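Local coordinates for protein parahox neighbor (PDB 5Z5M) that probably converts 5-hydroxyisourate to (S)-allantoin in two steps, as a natural fusion of an OHCU decarboxylase and a transthyretin-like HIU hydrolase, at residues Leu115-Tyr119 / Leu143-Val147; Ser103-Glu108 / Lys136-Leu140; Tyr26-Trp31 / Leu71-Pro76. The contacts are given in a common frame with arbitrary orientation. Residues are numbered along the deposited sequence.

Interaction 1: residues Leu115-Tyr119 / Leu143-Val147; sequences LNGAY and LGGRV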
loop_
_atom_site.group_PDB
_atom_site.type_symbol
_atom_site.label_atom_id
_atom_site.label_comp_id
_atom_site.label_asym_id
_atom_site.label_seq_id
_atom_site.Cartn_x
_atom_site.Cartn_y
_atom_site.Cartn_z
ATOM N N LEU A 115 11.620 -16.338 32.673
ATOM C CA LEU A 115 10.405 -15.846 32.034
ATOM C C LEU A 115 9.259 -16.850 32.130
ATOM O O LEU A 115 8.120 -16.478 32.401
ATOM C CB LEU A 115 10.668 -15.515 30.564
ATOM C CG LEU A 115 11.565 -14.313 30.271
ATOM C CD1 LEU A 115 11.845 -14.212 28.779
ATOM C CD2 LEU A 115 10.948 -13.022 30.800
ATOM N N ASN A 116 9.567 -18.123 31.902
ATOM C CA ASN A 116 8.540 -19.155 31.854
ATOM C C ASN A 116 7.949 -19.373 33.238
ATOM O O ASN A 116 6.748 -19.600 33.386
ATOM C CB ASN A 116 9.122 -20.457 31.295
ATOM C CG ASN A 116 8.065 -21.512 31.043
ATOM O OD1 ASN A 116 7.146 -21.304 30.256
ATOM N ND2 ASN A 116 8.200 -22.659 31.699
ATOM N N GLY A 117 8.803 -19.277 34.254
ATOM C CA GLY A 117 8.355 -19.328 35.634
ATOM C C GLY A 117 7.453 -18.153 35.967
ATOM O O GLY A 117 6.359 -18.342 36.497
ATOM N N ALA A 118 7.902 -16.944 35.636
ATOM C CA ALA A 118 7.117 -15.738 35.881
ATOM C C ALA A 118 5.747 -15.813 35.204
ATOM O O ALA A 118 4.721 -15.572 35.839
ATOM C CB ALA A 118 7.872 -14.507 35.405
ATOM N N TYR A 119 5.739 -16.155 33.921
ATOM C CA TYR A 119 4.497 -16.232 33.150
ATOM C C TYR A 119 3.438 -17.085 33.844
ATOM O O TYR A 119 2.309 -16.645 34.043
ATOM C CB TYR A 119 4.763 -16.796 31.757
ATOM C CG TYR A 119 3.550 -16.771 30.839
ATOM C CD1 TYR A 119 3.381 -15.749 29.917
ATOM C CD2 TYR A 119 2.580 -17.770 30.897
ATOM C CE1 TYR A 119 2.288 -15.717 29.072
ATOM C CE2 TYR A 119 1.476 -17.743 30.054
ATOM C CZ TYR A 119 1.336 -16.714 29.148
ATOM O OH TYR A 119 0.249 -16.678 28.303
ATOM N N LEU A 143 7.873 -15.093 24.734
ATOM C CA LEU A 143 7.873 -15.093 26.191
ATOM C C LEU A 143 8.199 -13.714 26.744
ATOM O O LEU A 143 7.549 -13.240 27.672
ATOM C CB LEU A 143 8.876 -16.115 26.729
ATOM C CG LEU A 143 8.307 -17.302 27.508
ATOM C CD1 LEU A 143 9.426 -18.231 27.957
ATOM C CD2 LEU A 143 7.490 -16.823 28.699
ATOM N N GLY A 144 9.210 -13.074 26.165
ATOM C CA GLY A 144 9.644 -11.769 26.629
ATOM C C GLY A 144 8.553 -10.723 26.523
ATOM O O GLY A 144 8.429 -9.849 27.382
ATOM N N GLY A 145 7.752 -10.818 25.467
ATOM C CA GLY A 145 6.686 -9.861 25.244
ATOM C C GLY A 145 5.441 -10.174 26.054
ATOM O O GLY A 145 4.903 -9.311 26.741
ATOM N N ARG A 146 4.988 -11.421 25.983
ATOM C CA ARG A 146 3.712 -11.799 26.580
ATOM C C ARG A 146 3.754 -11.852 28.109
ATOM O O ARG A 146 2.716 -11.848 28.767
ATOM C CB ARG A 146 3.252 -13.139 25.996
ATOM C CG ARG A 146 2.727 -13.002 24.560
ATOM C CD ARG A 146 2.569 -14.339 23.845
ATOM N NE ARG A 146 1.782 -15.299 24.612
ATOM C CZ ARG A 146 1.658 -16.583 24.292
ATOM N NH1 ARG A 146 2.254 -17.059 23.204
ATOM N NH2 ARG A 146 0.932 -17.391 25.054
ATOM N N VAL A 147 4.949 -11.863 28.688
ATOM C CA VAL A 147 5.034 -11.838 30.144
ATOM C C VAL A 147 4.670 -10.442 30.657
ATOM O O VAL A 147 4.374 -10.266 31.838
ATOM C CB VAL A 147 6.431 -12.259 30.639
ATOM C CG1 VAL A 147 7.453 -11.168 30.345
ATOM C CG2 VAL A 147 6.401 -12.592 32.122
#
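Two neighbouring helices of the all-helical OHCU decarboxylase part, 106-123 and 136-146, pack side by side here and run in the same sense: L115 lies beside L143 (CA–CA 6.4 Å) and, one turn on, the CA atoms of Y119 and V147 are 5.4 Å apart. Apolar contacts hold the pair. L143 reaches across the gap, its CD2 3.9 Å from L115 CB and 4.1 Å from Y119 CB, while its CD1 lies 4.0 Å from N116 CB. V147 fills the next space, with CG1 4.0 Å from L115 CD2 and CG2 4.1 Å from A118 CB. L115 CD1 also rests 3.9 Å from the backbone N of G144. The polar groups have their main partners outside the pair: N116 ND2 hydrogen-bonds D77; Y119 OH hydrogen-bonds E154 OE1, to which R146 NE forms a salt bridge. R146 also packs on A254 of a second subunit. R146 NH2, itself hydrogen-bonded to I128 O, lies 3.4 Å from Y119 OH, which approaches the guanidinium at its edge.

Interaction 2: residues Ser103-Glu108 / Lys136-Leu140; sequences SLTDAE and KHTVL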
loop_
_atom_site.group_PDB
_atom_site.type_symbol
_atom_site.label_atom_id
_atom_site.label_comp_id
_atom_site.label_asym_id
_atom_site.label_seq_id
_atom_site.Cartn_x
_atom_site.Cartn_y
_atom_site.Cartn_z
ATOM N N SER A 103 19.197 -25.009 21.059
ATOM C CA SER A 103 20.439 -24.279 20.812
ATOM C C SER A 103 20.628 -23.081 21.744
ATOM O O SER A 103 21.426 -22.190 21.456
ATOM C CB SER A 103 20.493 -23.806 19.356
ATOM O OG SER A 103 19.453 -22.884 19.074
ATOM N N LEU A 104 19.898 -23.062 22.855
ATOM C CA LEU A 104 19.997 -21.966 23.812
ATOM C C LEU A 104 21.348 -21.955 24.518
ATOM O O LEU A 104 21.865 -23.000 24.901
ATOM C CB LEU A 104 18.877 -22.058 24.852
ATOM C CG LEU A 104 17.461 -21.680 24.416
ATOM C CD1 LEU A 104 16.489 -21.835 25.578
ATOM C CD2 LEU A 104 17.428 -20.265 23.873
ATOM N N THR A 105 21.923 -20.769 24.681
ATOM C CA THR A 105 23.128 -20.621 25.491
ATOM C C THR A 105 22.764 -20.750 26.970
ATOM O O THR A 105 21.589 -20.839 27.317
ATOM C CB THR A 105 23.822 -19.270 25.246
ATOM O OG1 THR A 105 22.933 -18.206 25.608
ATOM C CG2 THR A 105 24.221 -19.121 23.781
ATOM N N ASP A 106 23.763 -20.763 27.843
ATOM C CA ASP A 106 23.484 -20.848 29.270
ATOM C C ASP A 106 22.731 -19.617 29.763
ATOM O O ASP A 106 21.803 -19.734 30.560
ATOM C CB ASP A 106 24.773 -21.036 30.065
ATOM C CG ASP A 106 25.003 -22.482 30.454
ATOM O OD1 ASP A 106 24.646 -23.374 29.657
ATOM O OD2 ASP A 106 25.527 -22.727 31.562
ATOM N N ALA A 107 23.125 -18.442 29.278
ATOM C CA ALA A 107 22.420 -17.211 29.626
ATOM C C ALA A 107 20.975 -17.235 29.115
ATOM O O ALA A 107 20.042 -16.875 29.837
ATOM C CB ALA A 107 23.153 -16.010 29.076
ATOM N N GLU A 108 20.798 -17.663 27.868
ATOM C CA GLU A 108 19.471 -17.742 27.260
ATOM C C GLU A 108 18.592 -18.759 27.977
ATOM O O GLU A 108 17.388 -18.560 28.132
ATOM C CB GLU A 108 19.581 -18.097 25.771
ATOM C CG GLU A 108 20.007 -16.941 24.882
ATOM C CD GLU A 108 20.326 -17.371 23.455
ATOM O OE1 GLU A 108 20.658 -18.557 23.240
ATOM O OE2 GLU A 108 20.239 -16.517 22.545
ATOM N N LYS A 136 14.725 -20.449 18.555
ATOM C CA LYS A 136 14.832 -19.981 19.928
ATOM C C LYS A 136 14.505 -18.495 19.991
ATOM O O LYS A 136 13.974 -18.009 20.987
ATOM C CB LYS A 136 16.232 -20.246 20.485
ATOM C CG LYS A 136 17.340 -19.535 19.727
ATOM C CD LYS A 136 18.707 -19.779 20.346
ATOM C CE LYS A 136 19.789 -19.061 19.549
ATOM N NZ LYS A 136 21.129 -19.182 20.183
ATOM N N HIS A 137 14.827 -17.773 18.921
ATOM C CA HIS A 137 14.544 -16.345 18.868
ATOM C C HIS A 137 13.046 -16.097 18.994
ATOM O O HIS A 137 12.622 -15.242 19.764
ATOM C CB HIS A 137 15.084 -15.729 17.581
ATOM C CG HIS A 137 16.561 -15.903 17.408
ATOM N ND1 HIS A 137 17.483 -15.182 18.134
ATOM C CD2 HIS A 137 17.274 -16.706 16.584
ATOM C CE1 HIS A 137 18.703 -15.538 17.770
ATOM N NE2 HIS A 137 18.603 -16.461 16.831
ATOM N N THR A 138 12.253 -16.868 18.252
ATOM C CA THR A 138 10.793 -16.778 18.308
ATOM C C THR A 138 10.252 -17.032 19.718
ATOM O O THR A 138 9.452 -16.254 20.241
ATOM C CB THR A 138 10.134 -17.781 17.339
ATOM O OG1 THR A 138 10.602 -17.539 16.007
ATOM C CG2 THR A 138 8.618 -17.649 17.375
ATOM N N VAL A 139 10.699 -18.122 20.331
ATOM C CA VAL A 139 10.242 -18.483 21.670
ATOM C C VAL A 139 10.590 -17.417 22.711
ATOM O O VAL A 139 9.736 -17.007 23.497
ATOM C CB VAL A 139 10.834 -19.832 22.102
ATOM C CG1 VAL A 139 10.426 -20.151 23.522
ATOM C CG2 VAL A 139 10.375 -20.930 21.150
ATOM N N LEU A 140 11.839 -16.960 22.709
ATOM C CA LEU A 140 12.271 -15.958 23.678
ATOM C C LEU A 140 11.572 -14.620 23.453
ATOM O O LEU A 140 11.194 -13.944 24.414
ATOM C CB LEU A 140 13.791 -15.780 23.625
ATOM C CG LEU A 140 14.582 -16.918 24.269
ATOM C CD1 LEU A 140 16.051 -16.836 23.875
ATOM C CD2 LEU A 140 14.428 -16.859 25.784
HETATM O O HOH W 1 16.957 -22.184 17.227
#
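A capping box opens helix 106-123, and the contact builds on it. T105 is the N-cap: its OG1 accepts from the backbone N of E108 (3.2 Å), and E108 OE1 in return accepts from T105 N (2.9 Å, nearly straight). The box thus meets two amide groups of the helix start with side-chain oxygens and fixes E108 with its carboxylate turned back over the preceding residues. K136, in the first turn of helix 136-146, completes the cluster. Its chain is fully extended beyond CB, and its NZ forms a salt bridge with E108 OE1 (3.2 Å) and a hydrogen bond to S103 O (3.3 Å), so that a single ammonium ties E108 of the capping box and the S103 carbonyl before the helix to the second helix. In the helical OHCU decarboxylase part, this is where helices 106-123 and 136-146 lie alongside each other near their N-terminal ends. Beneath the charged layer runs an apolar one: L104 CD2 sits 3.6 Å from K136 CB and 3.7 Å from L140 CD1, and E108 CG approaches L140 CD1 to 4.1 Å. L104 also packs on L109, and L140 on R111, both of helix 106-123. From the outer side of helix 136-146, H137 and T138 touch E251 of a second subunit. At the exposed edge S103 OG comes within 3.4 Å of K136 CD, and one water links the S103 hydroxyl to the K136 amide, 3.2 Å from S103 OG and accepting from K136 N at 3.1 Å.

Interaction 3: residues Tyr26-Trp31 / Leu71-Pro76; sequences YEHSAW and LLCAHP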
loop_
_atom_site.group_PDB
_atom_site.type_symbol
_atom_site.label_atom_id
_atom_site.label_comp_id
_atom_site.label_asym_id
_atom_site.label_seq_id
_atom_site.Cartn_x
_atom_site.Cartn_y
_atom_site.Cartn_z
ATOM N N TYR A 26 -7.510 -31.904 21.352
ATOM C CA TYR A 26 -7.299 -31.012 22.482
ATOM C C TYR A 26 -6.812 -31.851 23.660
ATOM O O TYR A 26 -7.383 -32.901 23.974
ATOM C CB TYR A 26 -8.577 -30.239 22.830
ATOM C CG TYR A 26 -8.979 -29.215 21.782
ATOM C CD1 TYR A 26 -9.809 -29.564 20.718
ATOM C CD2 TYR A 26 -8.534 -27.899 21.860
ATOM C CE1 TYR A 26 -10.180 -28.629 19.765
ATOM C CE2 TYR A 26 -8.898 -26.960 20.909
ATOM C CZ TYR A 26 -9.718 -27.331 19.862
ATOM O OH TYR A 26 -10.077 -26.397 18.913
ATOM N N GLU A 27 -5.741 -31.382 24.289
ATOM C CA GLU A 27 -5.020 -32.136 25.309
ATOM C C GLU A 27 -5.883 -32.515 26.503
ATOM O O GLU A 27 -6.469 -31.650 27.157
ATOM C CB GLU A 27 -3.811 -31.331 25.796
ATOM C CG GLU A 27 -2.733 -32.160 26.464
ATOM C CD GLU A 27 -1.833 -32.856 25.460
ATOM O OE1 GLU A 27 -2.016 -32.643 24.242
ATOM O OE2 GLU A 27 -0.939 -33.615 25.890
ATOM N N HIS A 28 -5.944 -33.817 26.779
ATOM C CA HIS A 28 -6.696 -34.357 27.911
ATOM C C HIS A 28 -8.121 -33.835 27.921
ATOM O O HIS A 28 -8.678 -33.548 28.980
ATOM C CB HIS A 28 -6.007 -34.012 29.234
ATOM C CG HIS A 28 -4.591 -34.492 29.320
ATOM N ND1 HIS A 28 -4.003 -35.261 28.343
ATOM C CD2 HIS A 28 -3.644 -34.302 30.272
ATOM C CE1 HIS A 28 -2.754 -35.529 28.685
ATOM N NE2 HIS A 28 -2.513 -34.959 29.851
ATOM N N SER A 29 -8.700 -33.703 26.731
ATOM C CA SER A 29 -10.028 -33.128 26.591
ATOM C C SER A 29 -10.883 -33.963 25.652
ATOM O O SER A 29 -11.354 -33.473 24.625
ATOM C CB SER A 29 -9.931 -31.688 26.084
ATOM O OG SER A 29 -9.161 -30.896 26.970
ATOM N N ALA A 30 -11.087 -35.226 26.013
ATOM C CA ALA A 30 -11.900 -36.127 25.206
ATOM C C ALA A 30 -13.352 -35.653 25.139
ATOM O O ALA A 30 -14.088 -36.037 24.230
ATOM C CB ALA A 30 -11.830 -37.548 25.752
ATOM N N TRP A 31 -13.754 -34.819 26.097
ATOM C CA TRP A 31 -15.116 -34.293 26.127
ATOM C C TRP A 31 -15.461 -33.500 24.864
ATOM O O TRP A 31 -16.627 -33.441 24.468
ATOM C CB TRP A 31 -15.344 -33.421 27.371
ATOM C CG TRP A 31 -14.437 -32.226 27.513
ATOM C CD1 TRP A 31 -13.221 -32.189 28.132
ATOM C CD2 TRP A 31 -14.695 -30.890 27.058
ATOM N NE1 TRP A 31 -12.697 -30.921 28.076
ATOM C CE2 TRP A 31 -13.582 -30.102 27.423
ATOM C CE3 TRP A 31 -15.751 -30.285 26.370
ATOM C CZ2 TRP A 31 -13.497 -28.743 27.126
ATOM C CZ3 TRP A 31 -15.665 -28.932 26.074
ATOM C CH2 TRP A 31 -14.545 -28.178 26.451
ATOM N N LEU A 71 -8.455 -26.690 30.265
ATOM C CA LEU A 71 -7.880 -27.106 28.995
ATOM C C LEU A 71 -6.477 -26.518 28.855
ATOM O O LEU A 71 -5.548 -27.200 28.428
ATOM C CB LEU A 71 -8.771 -26.675 27.828
ATOM C CG LEU A 71 -8.402 -27.181 26.431
ATOM C CD1 LEU A 71 -9.662 -27.499 25.642
ATOM C CD2 LEU A 71 -7.567 -26.157 25.685
ATOM N N LEU A 72 -6.332 -25.249 29.220
ATOM C CA LEU A 72 -5.030 -24.589 29.181
ATOM C C LEU A 72 -4.026 -25.260 30.119
ATOM O O LEU A 72 -2.883 -25.504 29.739
ATOM C CB LEU A 72 -5.163 -23.109 29.543
ATOM C CG LEU A 72 -5.984 -22.228 28.601
ATOM C CD1 LEU A 72 -5.945 -20.780 29.059
ATOM C CD2 LEU A 72 -5.492 -22.357 27.162
ATOM N N CYS A 73 -4.458 -25.564 31.339
ATOM C CA CYS A 73 -3.556 -26.141 32.334
ATOM C C CYS A 73 -3.177 -27.575 31.995
ATOM O O CYS A 73 -2.178 -28.097 32.490
ATOM C CB CYS A 73 -4.186 -26.081 33.727
ATOM S SG CYS A 73 -4.373 -24.397 34.350
ATOM N N ALA A 74 -3.973 -28.206 31.141
ATOM C CA ALA A 74 -3.690 -29.563 30.704
ATOM C C ALA A 74 -2.553 -29.572 29.696
ATOM O O ALA A 74 -1.961 -30.615 29.421
ATOM C CB ALA A 74 -4.938 -30.205 30.105
ATOM N N HIS A 75 -2.244 -28.401 29.146
ATOM C CA HIS A 75 -1.221 -28.312 28.118
ATOM C C HIS A 75 0.177 -28.415 28.720
ATOM O O HIS A 75 0.454 -27.838 29.773
ATOM C CB HIS A 75 -1.366 -27.014 27.321
ATOM C CG HIS A 75 -0.909 -27.130 25.904
ATOM N ND1 HIS A 75 -1.693 -27.687 24.915
ATOM C CD2 HIS A 75 0.257 -26.780 25.308
ATOM C CE1 HIS A 75 -1.032 -27.667 23.771
ATOM N NE2 HIS A 75 0.153 -27.124 23.981
ATOM N N PRO A 76 1.060 -29.173 28.053
ATOM C CA PRO A 76 2.437 -29.396 28.503
ATOM C C PRO A 76 3.260 -28.116 28.538
ATOM O O PRO A 76 3.161 -27.288 27.632
ATOM C CB PRO A 76 2.997 -30.365 27.455
ATOM C CG PRO A 76 1.801 -31.019 26.862
ATOM C CD PRO A 76 0.743 -29.964 26.853
HETATM O O HOH W 2 -4.304 -29.253 23.476
#
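L71, on helix 65-73, begins the contact. Its CD1 enters a hollow lined by Y26 and S29 of the facing turn and W31 at the start of helix 30-38, 3.7 Å from S29 OG, 4.0 Å from Y26 CD2 and 4.3 Å from W31 CZ2; V162 of helix 151-173 also borders L71. A74 follows, with its CB 4.0 Å from H28 CB and its carbonyl O 3.4 Å from E27 CG. At H75 the link is through water: the molecule accepts from E27 N at 2.7 Å and lies 3.4 Å from H75 ND1, a weak bond, while E27 CB stands 4.3 Å from the same ND1. P76 closes the row, its CG 3.9 Å from E27 OE2; the other carboxylate oxygen, OE1, forms a salt bridge with R169 of helix 151-173. Y26 OH makes a hydrogen bond to H163 of the same helix. No direct hydrogen bond crosses between the two segments. What helix 65-73 and the residues after it meet is a type II beta turn, Y26 to S29, with H28 at its left-handed third position and S29 OG bonded to E27 O (2.8 Å), leading into helix 30-38 of the OHCU decarboxylase fold.

Interactions 1 and 2 join the same two helices, 106-123 and 136-146, with centres 13 Å apart, and their chemistry changes along the pair. Near the N-terminal ends, at the surface, interaction 2 adds a lysine salt bridge and a water to a small leucine contact; farther along, interaction 1 is more buried, covers 399 Å² against 276 Å², and is mainly aliphatic. Both reach a second subunit. Interaction 3 closes earlier in the chain, and no other subunit touches it; partly buried, it sets a turn against the end of helix 65-73 and the residues that follow, mixing apolar packing with one water bridge. Helix 151-173 relates it to interaction 1, supplying E154 there and H163 and R169 here.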